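Local coordinates for 4-aminobutyrate transaminase (Acinetobacter baumannii, PDB 6WOP), which probably transfers the amino group of 4-aminobutyrate to 2-oxoglutarate, using pyridoxal 5'-phosphate as cofactor, at residues V218-L223 with N256-K261. Sequence-based numbering, arbitrary orientation.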
loop_
_atom_site.group_PDB
_atom_site.type_symbol
_atom_site.label_atom_id
_atom_site.label_comp_id
_atom_site.label_asym_id
_atom_site.label_seq_id
_atom_site.Cartn_x
_atom_site.Cartn_y
_atom_site.Cartn_z
ATOM N N VAL A 218 30.400 2.265 -7.290
ATOM C CA VAL A 218 29.656 3.407 -7.875
ATOM C C VAL A 218 30.648 4.389 -8.483
ATOM O O VAL A 218 31.659 4.710 -7.849
ATOM C CB VAL A 218 28.769 4.093 -6.821
ATOM C CG1 VAL A 218 29.554 4.877 -5.758
ATOM C CG2 VAL A 218 27.776 5.053 -7.516
ATOM N N PRO A 219 30.435 4.863 -9.707
ATOM C CA PRO A 219 31.312 5.915 -10.222
ATOM C C PRO A 219 31.119 7.215 -9.451
ATOM O O PRO A 219 29.993 7.565 -9.086
ATOM C CB PRO A 219 30.880 6.058 -11.692
ATOM C CG PRO A 219 30.256 4.738 -12.049
ATOM C CD PRO A 219 29.573 4.267 -10.754
ATOM N N ALA A 220 32.237 7.933 -9.208
ATOM C CA ALA A 220 32.153 9.243 -8.549
ATOM C C ALA A 220 31.161 10.176 -9.261
ATOM O O ALA A 220 30.421 10.922 -8.610
ATOM C CB ALA A 220 33.530 9.934 -8.488
ATOM N N GLU A 221 31.161 10.178 -10.593
ATOM C CA GLU A 221 30.270 11.086 -11.320
ATOM C C GLU A 221 28.812 10.775 -11.004
ATOM O O GLU A 221 27.954 11.679 -10.950
ATOM C CB GLU A 221 30.523 10.983 -12.834
ATOM C CG GLU A 221 29.575 11.845 -13.697
ATOM C CD GLU A 221 29.509 11.355 -15.148
ATOM O OE1 GLU A 221 30.282 10.438 -15.533
ATOM O OE2 GLU A 221 28.678 11.882 -15.903
ATOM N N PHE A 222 28.500 9.502 -10.779
ATOM C CA PHE A 222 27.118 9.185 -10.469
ATOM C C PHE A 222 26.724 9.748 -9.102
ATOM O O PHE A 222 25.647 10.330 -8.957
ATOM C CB PHE A 222 26.877 7.672 -10.531
ATOM C CG PHE A 222 25.390 7.304 -10.300
ATOM C CD1 PHE A 222 24.449 7.545 -11.280
ATOM C CD2 PHE A 222 24.975 6.797 -9.104
ATOM C CE1 PHE A 222 23.131 7.235 -11.062
ATOM C CE2 PHE A 222 23.664 6.455 -8.889
ATOM C CZ PHE A 222 22.738 6.679 -9.875
ATOM N N LEU A 223 27.589 9.581 -8.086
ATOM C CA LEU A 223 27.318 10.173 -6.780
ATOM C C LEU A 223 27.153 11.676 -6.842
ATOM O O LEU A 223 26.262 12.225 -6.183
ATOM C CB LEU A 223 28.446 9.853 -5.790
ATOM C CG LEU A 223 28.357 8.539 -5.041
ATOM C CD1 LEU A 223 29.465 8.458 -4.005
ATOM C CD2 LEU A 223 26.973 8.280 -4.369
ATOM N N ASN A 256 34.295 7.280 2.021
ATOM C CA ASN A 256 35.501 8.094 2.193
ATOM C C ASN A 256 36.302 8.244 0.927
ATOM O O ASN A 256 37.178 9.108 0.881
ATOM C CB ASN A 256 36.433 7.516 3.259
ATOM C CG ASN A 256 35.929 7.802 4.665
ATOM O OD1 ASN A 256 35.837 6.914 5.513
ATOM N ND2 ASN A 256 35.702 9.083 4.946
ATOM N N HIS A 257 36.055 7.420 -0.082
ATOM C CA HIS A 257 36.734 7.587 -1.370
ATOM C C HIS A 257 36.146 8.705 -2.219
ATOM O O HIS A 257 36.674 8.964 -3.307
ATOM C CB HIS A 257 36.668 6.301 -2.192
ATOM C CG HIS A 257 37.294 5.107 -1.512
ATOM N ND1 HIS A 257 38.560 4.648 -1.823
ATOM C CD2 HIS A 257 36.803 4.269 -0.569
ATOM C CE1 HIS A 257 38.832 3.587 -1.069
ATOM N NE2 HIS A 257 37.764 3.318 -0.323
ATOM N N TYR A 258 35.071 9.351 -1.773
ATOM C CA TYR A 258 34.303 10.247 -2.626
ATOM C C TYR A 258 34.204 11.621 -1.986
ATOM O O TYR A 258 34.190 11.751 -0.759
ATOM C CB TYR A 258 32.908 9.675 -2.886
ATOM C CG TYR A 258 32.946 8.319 -3.586
ATOM C CD1 TYR A 258 32.934 8.220 -5.003
ATOM C CD2 TYR A 258 32.968 7.153 -2.866
ATOM C CE1 TYR A 258 32.965 6.985 -5.622
ATOM C CE2 TYR A 258 32.981 5.933 -3.484
ATOM C CZ TYR A 258 33.017 5.847 -4.843
ATOM O OH TYR A 258 33.065 4.630 -5.442
ATOM N N GLU A 259 34.148 12.637 -2.850
ATOM C CA GLU A 259 33.911 14.022 -2.450
ATOM C C GLU A 259 32.482 14.195 -1.962
ATOM O O GLU A 259 32.210 14.997 -1.059
ATOM C CB GLU A 259 34.147 14.959 -3.646
ATOM C CG GLU A 259 35.604 15.247 -3.932
ATOM C CD GLU A 259 35.730 16.459 -4.857
ATOM O OE1 GLU A 259 34.705 17.158 -5.108
ATOM O OE2 GLU A 259 36.877 16.702 -5.316
ATOM N N THR A 260 31.564 13.546 -2.658
ATOM C CA THR A 260 30.158 13.668 -2.326
ATOM C C THR A 260 29.899 13.066 -0.962
ATOM O O THR A 260 30.367 11.956 -0.667
ATOM C CB THR A 260 29.311 12.927 -3.378
ATOM O OG1 THR A 260 29.619 13.419 -4.700
ATOM C CG2 THR A 260 27.805 13.039 -3.058
ATOM N N LYS A 261 29.077 13.747 -0.157
ATOM C CA LYS A 261 28.683 13.229 1.144
ATOM C C LYS A 261 27.199 12.866 1.195
ATOM O O LYS A 261 26.332 13.605 0.709
ATOM C CB LYS A 261 28.968 14.255 2.229
ATOM C CG LYS A 261 30.451 14.410 2.556
ATOM C CD LYS A 261 30.594 15.361 3.727
ATOM C CE LYS A 261 31.838 16.208 3.569
ATOM N NZ LYS A 261 32.933 15.345 3.090
HETATM O O HOH W 1 31.653 11.810 -5.800
#
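The N-terminal turn of helix 220-233 receives the side chain of Tyr-258, which reaches over from the loop leading into strand 264-267. Its OH donates a 2.8 Å hydrogen bond to Val-218 O, arriving in the carbonyl plane at a C=O...O angle of 148°. Tyrosine suits this place because its ring spans the gap between loop and helix start while its hydroxyl reaches the carbonyl of the residue just ahead of Pro-219, the N-cap residue. Leu-223 CD1 lies over one face of the ring, displaced toward the rim, in a CH-pi contact 3.8 Å from the centroid; the two side chains cross at about a right angle. At the ring edge, Ala-220 CB sits in plane, 3.9 Å from Tyr-258 CD1, and a methyl is small enough to let the ring come close to the helix backbone, with Ala-220 CA 3.8 Å from Tyr-258 CD1. In this class-III aminotransferase the contact joins two successive links of the large mixed sheet, 201-206 to 236-240 and 236-240 to 264-267. The branches of Thr-260 have different partners: Thr-260 CG2 lies in van der Waals contact with Leu-223 O at 3.6 Å, while OG1, anti to the carbonyl carbon (chi1 -55°), meets a water that donates to Ala-220 O.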